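Local coordinates for conserved hypothetical protein (PDB 2FNA) that binds ADP with magnesium through a P-loop ATPase domain and, as an archaeal AAA+ protein, probably hydrolyses ATP, though its cellular role is not established, at residues E23-L28 / K172-G177; S45-G50 / V142-Q147; I59-R64 / K75-E80. One frame throughout, in Å; residues are numbered along the deposited sequence.

Contact 1. Residues E23-L28 / K172-G177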
# COMPACT_ATOMS: atom_id res chain seq x y z
N GLU A 23 -12.07 -12.53 -3.96
CA GLU A 23 -13.33 -13.02 -3.43
C GLU A 23 -13.38 -12.80 -1.92
O GLU A 23 -14.41 -12.43 -1.38
CB GLU A 23 -13.51 -14.50 -3.78
CG GLU A 23 -14.91 -15.09 -3.41
N LYS A 24 -12.27 -13.05 -1.24
CA LYS A 24 -12.17 -12.78 0.20
C LYS A 24 -12.34 -11.29 0.55
O LYS A 24 -13.08 -10.94 1.48
CB LYS A 24 -10.82 -13.27 0.74
CG LYS A 24 -10.64 -13.02 2.26
CD LYS A 24 -9.55 -13.89 2.87
CE LYS A 24 -9.53 -13.73 4.38
NZ LYS A 24 -8.34 -14.39 4.98
N LEU A 25 -11.63 -10.43 -0.17
CA LEU A 25 -11.81 -8.98 -0.06
C LEU A 25 -13.26 -8.55 -0.22
O LEU A 25 -13.81 -7.83 0.62
CB LEU A 25 -10.97 -8.27 -1.11
CG LEU A 25 -11.03 -6.74 -1.16
CD1 LEU A 25 -9.80 -6.19 -1.85
CD2 LEU A 25 -12.28 -6.21 -1.84
N LYS A 26 -13.89 -8.98 -1.30
CA LYS A 26 -15.29 -8.70 -1.57
C LYS A 26 -16.27 -9.21 -0.51
O LYS A 26 -17.38 -8.69 -0.41
CB LYS A 26 -15.67 -9.29 -2.95
CG LYS A 26 -15.09 -8.51 -4.12
CD LYS A 26 -15.42 -9.16 -5.47
CE LYS A 26 -16.88 -9.05 -5.82
NZ LYS A 26 -17.28 -10.07 -6.85
N GLY A 27 -15.87 -10.24 0.25
CA GLY A 27 -16.70 -10.80 1.31
C GLY A 27 -16.91 -9.84 2.47
O GLY A 27 -17.88 -9.97 3.21
N LEU A 28 -16.01 -8.86 2.62
CA LEU A 28 -16.13 -7.85 3.68
C LEU A 28 -16.50 -8.56 4.99
O LEU A 28 -17.48 -8.24 5.65
CB LEU A 28 -17.19 -6.80 3.28
CG LEU A 28 -16.92 -5.97 2.01
CD1 LEU A 28 -18.12 -5.10 1.65
CD2 LEU A 28 -15.70 -5.08 2.13
N LYS A 172 -18.09 -0.70 6.24
CA LYS A 172 -17.06 -1.71 5.99
C LYS A 172 -15.78 -1.05 5.51
O LYS A 172 -15.77 -0.42 4.46
CB LYS A 172 -17.55 -2.68 4.93
CG LYS A 172 -18.87 -3.33 5.20
CD LYS A 172 -18.81 -4.22 6.42
CE LYS A 172 -20.16 -4.87 6.75
NZ LYS A 172 -20.02 -5.34 8.14
N PHE A 173 -14.70 -1.17 6.29
CA PHE A 173 -13.43 -0.58 5.94
C PHE A 173 -12.57 -1.53 5.16
O PHE A 173 -12.50 -2.75 5.46
CB PHE A 173 -12.63 -0.21 7.19
CG PHE A 173 -13.23 0.89 7.99
CD1 PHE A 173 -12.87 2.22 7.74
CD2 PHE A 173 -14.11 0.62 9.02
CE1 PHE A 173 -13.44 3.25 8.47
CE2 PHE A 173 -14.66 1.65 9.77
CZ PHE A 173 -14.31 2.96 9.49
N ILE A 174 -11.85 -0.97 4.20
CA ILE A 174 -10.78 -1.69 3.56
C ILE A 174 -9.51 -0.87 3.74
O ILE A 174 -9.44 0.28 3.29
CB ILE A 174 -11.06 -1.96 2.04
CG1 ILE A 174 -12.30 -2.84 1.87
CG2 ILE A 174 -9.86 -2.64 1.37
CD1 ILE A 174 -12.78 -2.90 0.44
N MSE A 175 -8.53 -1.45 4.41
CA MSE A 175 -7.28 -0.75 4.70
C MSE A 175 -6.13 -1.53 4.13
O MSE A 175 -5.90 -2.69 4.52
CB MSE A 175 -7.07 -0.59 6.22
CG MSE A 175 -8.29 -0.03 6.92
SE MSE A 175 -8.07 0.44 8.80
CE MSE A 175 -9.83 1.02 9.04
N SER A 176 -5.35 -0.89 3.27
CA SER A 176 -4.22 -1.55 2.65
C SER A 176 -2.92 -0.98 3.19
O SER A 176 -2.89 0.15 3.67
CB SER A 176 -4.26 -1.36 1.14
OG SER A 176 -3.93 -0.03 0.80
N GLY A 177 -1.86 -1.78 3.14
CA GLY A 177 -0.55 -1.23 3.46
C GLY A 177 0.59 -1.97 2.85
O GLY A 177 0.71 -3.19 2.99
O HOH W 1 -18.41 -7.45 8.39
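Leu28 and Ile174 meet at their branch ends: Leu28 CD2 lies 4.0 Å from Ile174 CD1 and almost as near to CG1 of the same isoleucine, the two side chains crossing at about a right angle. This methyl also nears CB of Lys172, while the other branch of the leucine, CD1, rests on both CB and CG of that lysine, Leu28 CD1 to Lys172 CG being 4.0 Å. Leu28 is the first residue past helix 19-27 to leave helical phi/psi, with a positive phi (45°), and its CA-CB bond points toward strand 171-177.

Leu25, one turn earlier, comes in by a different route. Its CA-CB bond does not aim at the strand, but CG swings anti to the backbone N (chi1 179°), and CD2 is thereby carried to 4.1 Å from Ile174 CD1. The delta methyl of Ile174 thus touches both leucines, a place suited to a long, beta-branched residue that favours a strand and still reaches a helix above it. Ile47 of helix 43-54, Ile140 and Val35 also touch this isoleucine, all of them apolar neighbours.

In Lys172 the aliphatic stem packs on the leucine and the ammonium end reaches water. A bend at chi2 (-65°) leads the rest of the chain away from the apolar layer. There Lys172 NZ donates to a water at 2.7 Å, and that water donates in turn to Leu28 O at 3.0 Å, bridging the lysine to the carbonyl just past the helix. A lysine fits this border because it is apolar along its length and charged at its tip.

Alternate strand residues Lys172 and Ile174 face the helix while Phe173 points away, the layering of a helix packed on a central parallel sheet in the alpha/beta P-loop NTPase fold.

Contact 2. Residues S45-G50 / V142-Q147. With ADP (adenosine-5'-diphosphate), chain D; EDO (1,2-ethanediol), chain H.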
# COMPACT_ATOMS: atom_id res chain seq x y z
N SER A 45 -5.17 -2.41 -7.11
CA SER A 45 -5.92 -3.11 -8.16
C SER A 45 -7.08 -3.98 -7.65
O SER A 45 -8.24 -3.88 -8.14
CB SER A 45 -4.97 -3.94 -9.06
OG SER A 45 -3.96 -3.15 -9.71
N ILE A 46 -6.82 -4.87 -6.70
CA ILE A 46 -7.91 -5.75 -6.25
C ILE A 46 -8.97 -4.99 -5.49
O ILE A 46 -10.12 -5.38 -5.50
CB ILE A 46 -7.45 -6.96 -5.41
CG1 ILE A 46 -6.79 -6.57 -4.08
CG2 ILE A 46 -6.59 -7.89 -6.23
CD1 ILE A 46 -6.83 -7.72 -3.07
N ILE A 47 -8.57 -3.90 -4.83
CA ILE A 47 -9.49 -3.01 -4.13
C ILE A 47 -10.42 -2.33 -5.13
O ILE A 47 -11.65 -2.33 -4.94
CB ILE A 47 -8.74 -1.96 -3.28
CG1 ILE A 47 -8.06 -2.64 -2.09
CG2 ILE A 47 -9.68 -0.89 -2.70
CD1 ILE A 47 -7.19 -1.74 -1.26
N LYS A 48 -9.83 -1.77 -6.19
CA LYS A 48 -10.62 -1.18 -7.28
C LYS A 48 -11.52 -2.20 -7.99
O LYS A 48 -12.69 -1.95 -8.21
CB LYS A 48 -9.69 -0.55 -8.27
CG LYS A 48 -9.02 0.70 -7.69
CD LYS A 48 -7.78 1.09 -8.48
CE LYS A 48 -7.85 2.50 -8.91
NZ LYS A 48 -8.94 2.67 -9.92
N ILE A 49 -10.98 -3.37 -8.32
CA ILE A 49 -11.77 -4.43 -8.92
C ILE A 49 -12.90 -4.80 -7.98
O ILE A 49 -14.05 -4.86 -8.40
CB ILE A 49 -10.88 -5.66 -9.24
CG1 ILE A 49 -9.94 -5.34 -10.41
CG2 ILE A 49 -11.73 -6.91 -9.53
CD1 ILE A 49 -8.81 -6.33 -10.54
N GLY A 50 -12.56 -5.01 -6.69
CA GLY A 50 -13.53 -5.40 -5.65
C GLY A 50 -14.68 -4.42 -5.51
O GLY A 50 -15.82 -4.82 -5.52
N VAL A 142 -12.41 3.14 2.07
CA VAL A 142 -11.11 2.67 1.66
C VAL A 142 -10.06 3.64 2.14
O VAL A 142 -10.12 4.85 1.83
CB VAL A 142 -11.01 2.54 0.11
CG1 VAL A 142 -9.67 2.03 -0.30
CG2 VAL A 142 -12.11 1.63 -0.41
N LEU A 143 -9.10 3.07 2.86
CA LEU A 143 -7.92 3.78 3.28
C LEU A 143 -6.77 3.08 2.63
O LEU A 143 -6.23 2.12 3.17
CB LEU A 143 -7.79 3.73 4.81
CG LEU A 143 -8.99 4.25 5.61
CD1 LEU A 143 -8.72 4.13 7.08
CD2 LEU A 143 -9.30 5.68 5.27
N ASP A 144 -6.42 3.54 1.43
CA ASP A 144 -5.41 2.89 0.64
C ASP A 144 -4.05 3.47 1.03
O ASP A 144 -3.76 4.64 0.79
CB ASP A 144 -5.73 3.07 -0.84
CG ASP A 144 -4.91 2.15 -1.77
OD1 ASP A 144 -4.10 1.33 -1.30
OD2 ASP A 144 -5.10 2.28 -3.01
N GLU A 145 -3.25 2.61 1.64
CA GLU A 145 -2.00 2.95 2.35
C GLU A 145 -2.28 3.65 3.69
O GLU A 145 -1.76 4.72 3.98
CB GLU A 145 -1.02 3.75 1.46
CG GLU A 145 -0.55 2.98 0.20
CD GLU A 145 0.32 1.78 0.47
OE1 GLU A 145 0.97 1.69 1.55
OE2 GLU A 145 0.37 0.87 -0.39
N ALA A 146 -3.10 2.99 4.51
CA ALA A 146 -3.58 3.54 5.76
C ALA A 146 -2.49 3.86 6.76
O ALA A 146 -2.67 4.77 7.56
CB ALA A 146 -4.60 2.57 6.39
N GLN A 147 -1.37 3.12 6.73
CA GLN A 147 -0.23 3.38 7.59
C GLN A 147 0.33 4.84 7.45
O GLN A 147 1.01 5.31 8.32
CB GLN A 147 0.89 2.33 7.43
CG GLN A 147 1.88 2.51 6.25
CD GLN A 147 1.29 2.16 4.89
OE1 GLN A 147 0.11 1.83 4.77
NE2 GLN A 147 2.11 2.21 3.88
PB ADP D . 0.08 -1.94 -5.09
O1B ADP D . 0.14 -3.23 -4.34
O2B ADP D . 1.41 -1.20 -5.06
O3B ADP D . -1.11 -1.07 -4.83
PA ADP D . -0.94 -1.88 -7.86
O1A ADP D . -2.38 -2.29 -7.82
O2A ADP D . -0.78 -0.42 -7.93
O3A ADP D . -0.00 -2.46 -6.67
O5' ADP D . -0.28 -2.70 -9.05
C5' ADP D . 1.06 -2.43 -9.52
C4' ADP D . 1.11 -2.61 -11.04
O4' ADP D . 1.07 -3.98 -11.41
C3' ADP D . -0.03 -1.98 -11.78
O3' ADP D . 0.46 -1.65 -13.10
C2' ADP D . -1.04 -3.10 -11.93
O2' ADP D . -1.87 -2.94 -13.07
C1' ADP D . -0.11 -4.27 -12.12
N9 ADP D . -0.59 -5.54 -11.58
C8 ADP D . -0.34 -6.02 -10.35
N7 ADP D . -0.86 -7.24 -10.21
C5 ADP D . -1.48 -7.55 -11.37
C6 ADP D . -2.24 -8.69 -11.93
N6 ADP D . -2.47 -9.78 -11.17
N1 ADP D . -2.68 -8.62 -13.21
C2 ADP D . -2.44 -7.55 -13.99
N3 ADP D . -1.76 -6.48 -13.56
C4 ADP D . -1.27 -6.44 -12.29
C1 EDO H . -12.49 2.55 -8.26
O1 EDO H . -11.81 2.51 -9.52
C2 EDO H . -12.37 3.95 -7.66
O2 EDO H . -11.00 4.36 -7.53
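Helix 43-54 packs over strand 139-144 with the backbones well separated, the nearest CA atoms, those of Ile47 and Val142, standing 8.3 Å apart, so side chains span the space. Ile47 CG2 reaches Val142 CG1 at 3.8 Å, and the two beta-branched chains slide past each other in opposite directions. With CG1 anti to its backbone N (chi1 -179°), Val142 brings that methyl up to the isoleucine, its CG2 sitting a little farther from the same Ile47 atom. Compact branched residues suit this apolar layer between helix and sheet.

Two residues along, Asp144 touches Ile47 loosely (Ile47 CD1 to Asp144 OD1, 4.4 Å), but its carboxylate belongs to a polar network: OD1 is hydrogen-bonded to Ser176 OG, and OD2 to the hydroxyls of Tyr60 and Ser44. The nearest atom of the Asp144 side chain is about 4 Å from the bound magnesium ion, too far for direct coordination.

On the helix, Ser45 N and OG both donate to ADP O1A, at 2.9 Å and 2.6 Å, a two-pronged hold on the alpha phosphate. Beyond the strand, Gln147 NE2 lies 2.6 Å from Glu145 OE1 in a nearly straight bond (170°), with the acceptor in the amide plane; Glu179 OE1 also binds Gln147 NE2, and Ser178 OG binds Glu145 OE2.

A phosphate-binding helix over a strand ending at Asp144, followed at once by Glu145, is consistent with the Walker A and Walker B elements of an AAA+ site.

Contact 3. Residues I59-R64 / K75-E80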
# COMPACT_ATOMS: atom_id res chain seq x y z
N ILE A 59 -16.13 5.53 -0.31
CA ILE A 59 -15.24 6.66 -0.14
C ILE A 59 -13.84 6.07 -0.34
O ILE A 59 -13.49 5.10 0.30
CB ILE A 59 -15.35 7.19 1.32
CG1 ILE A 59 -16.65 7.99 1.51
CG2 ILE A 59 -14.11 8.00 1.74
CD1 ILE A 59 -16.72 9.28 0.75
N TYR A 60 -13.06 6.64 -1.25
CA TYR A 60 -11.73 6.12 -1.52
C TYR A 60 -10.65 7.11 -1.14
O TYR A 60 -10.44 8.07 -1.85
CB TYR A 60 -11.60 5.78 -3.00
CG TYR A 60 -10.49 4.83 -3.31
CD1 TYR A 60 -9.15 5.20 -3.15
CD2 TYR A 60 -10.77 3.54 -3.76
CE1 TYR A 60 -8.13 4.31 -3.43
CE2 TYR A 60 -9.77 2.66 -4.06
CZ TYR A 60 -8.46 3.04 -3.89
OH TYR A 60 -7.45 2.16 -4.19
N LEU A 61 -9.96 6.87 -0.03
CA LEU A 61 -8.83 7.73 0.36
C LEU A 61 -7.50 7.17 -0.13
O LEU A 61 -7.00 6.17 0.39
CB LEU A 61 -8.80 7.95 1.88
CG LEU A 61 -10.02 8.64 2.50
CD1 LEU A 61 -9.75 9.01 3.97
CD2 LEU A 61 -10.39 9.90 1.74
N ASP A 62 -6.95 7.83 -1.15
CA ASP A 62 -5.67 7.49 -1.74
C ASP A 62 -4.54 8.24 -1.00
O ASP A 62 -4.27 9.41 -1.25
CB ASP A 62 -5.71 7.81 -3.23
CG ASP A 62 -4.50 7.32 -3.96
OD1 ASP A 62 -3.84 6.39 -3.47
OD2 ASP A 62 -4.21 7.88 -5.03
N LEU A 63 -3.94 7.58 -0.03
CA LEU A 63 -3.08 8.25 0.96
C LEU A 63 -1.65 8.26 0.50
O LEU A 63 -0.80 8.88 1.11
CB LEU A 63 -3.24 7.59 2.33
CG LEU A 63 -4.68 7.65 2.86
CD1 LEU A 63 -4.94 6.68 4.02
CD2 LEU A 63 -5.05 9.10 3.23
N ARG A 64 -1.38 7.54 -0.59
CA ARG A 64 -0.10 7.58 -1.27
C ARG A 64 0.29 9.00 -1.63
O ARG A 64 1.46 9.30 -1.72
CB ARG A 64 -0.13 6.79 -2.59
CG ARG A 64 0.62 5.47 -2.61
CD ARG A 64 1.54 5.31 -3.87
NE ARG A 64 0.97 5.89 -5.10
N LYS A 75 -6.16 19.74 8.38
CA LYS A 75 -6.69 20.52 7.27
C LYS A 75 -6.52 19.76 5.97
O LYS A 75 -7.48 19.65 5.21
CB LYS A 75 -5.96 21.88 7.23
CG LYS A 75 -6.54 22.97 6.33
N ASP A 76 -5.34 19.19 5.74
CA ASP A 76 -5.07 18.48 4.49
C ASP A 76 -5.79 17.14 4.41
O ASP A 76 -6.14 16.69 3.31
CB ASP A 76 -3.57 18.28 4.26
CG ASP A 76 -2.84 19.56 3.90
OD1 ASP A 76 -3.50 20.59 3.61
OD2 ASP A 76 -1.61 19.55 3.92
N PHE A 77 -6.01 16.51 5.57
CA PHE A 77 -6.83 15.31 5.63
C PHE A 77 -8.30 15.61 5.31
O PHE A 77 -8.93 14.87 4.54
CB PHE A 77 -6.75 14.68 7.00
CG PHE A 77 -7.55 13.42 7.13
CD1 PHE A 77 -7.17 12.27 6.43
CD2 PHE A 77 -8.67 13.36 7.95
CE1 PHE A 77 -7.90 11.07 6.55
CE2 PHE A 77 -9.41 12.17 8.08
CZ PHE A 77 -9.02 11.02 7.38
N LEU A 78 -8.83 16.66 5.90
CA LEU A 78 -10.23 17.07 5.65
C LEU A 78 -10.54 17.44 4.20
O LEU A 78 -11.67 17.22 3.75
CB LEU A 78 -10.63 18.25 6.54
CG LEU A 78 -10.92 17.95 8.00
CD1 LEU A 78 -11.62 19.14 8.57
CD2 LEU A 78 -11.77 16.69 8.20
N LEU A 79 -9.57 18.02 3.50
CA LEU A 79 -9.76 18.39 2.09
C LEU A 79 -9.88 17.15 1.22
O LEU A 79 -10.63 17.15 0.26
CB LEU A 79 -8.64 19.31 1.57
N GLU A 80 -9.15 16.08 1.56
CA GLU A 80 -9.27 14.82 0.81
C GLU A 80 -10.60 14.11 1.07
O GLU A 80 -11.20 13.56 0.15
CB GLU A 80 -8.13 13.86 1.16
CG GLU A 80 -6.77 14.31 0.71
CD GLU A 80 -6.64 14.35 -0.79
OE1 GLU A 80 -7.17 13.44 -1.46
OE2 GLU A 80 -5.98 15.29 -1.28
O HOH W 2 -8.15 10.38 -1.78
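Leu61 CD1 meets the Phe77 ring obliquely, 3.8 Å from CE1 and slightly farther from CZ, the two side chains crossing at about a right angle. The other methyl, Leu61 CD2, lies 4.1 Å from the backbone O of Glu80, so the leucine is fitted between the ring and the next helical turn. A chi1 of -179° sets the Phe77 ring opposite its backbone N, which carries it to the strand even though its CA-CB bond does not aim there.

Farther out, a water joins the elements. It accepts from Asp62 N at 2.9 Å and donates to Tyr60 O at 3.3 Å and to Glu80 OE1 at 3.2 Å. An acidic side chain suits this place, its oxygen accepting a hydrogen bond from the water at the outermost strand of the sheet. Leu143 of the adjoining strand and Glu84 of helix 74-91 also touch Leu61, and backbone bonds to Val142 and Asp144 fix it within the sheet. Phe77 rests on Leu152 as well.

The link between these segments is thus apolar at the leucine and water-mediated at Glu80; a direct bond, Tyr60 N to Glu84 OE1, joins strand and helix farther along.

How the contacts relate
All three contacts set a helix on the same parallel sheet, and all are largely buried, but they differ in depth. Contact 2 lies closest to the chain's centre, contact 3 farthest, on the edge strand 58-62. The strands of contacts 1 and 2 are neighbours, as are those of contacts 2 and 3, so contact 2 is the middle term. The helices of contacts 1 and 2 lie on one face of the sheet and helix 74-91 on the other: Tyr60 touches helix 43-54, its neighbour Leu61 helix 74-91. Contacts 1 and 3 do not touch. Water bridges the segments in contacts 1 and 3, whereas the contact 2 pairing is aliphatic and borders the nucleotide.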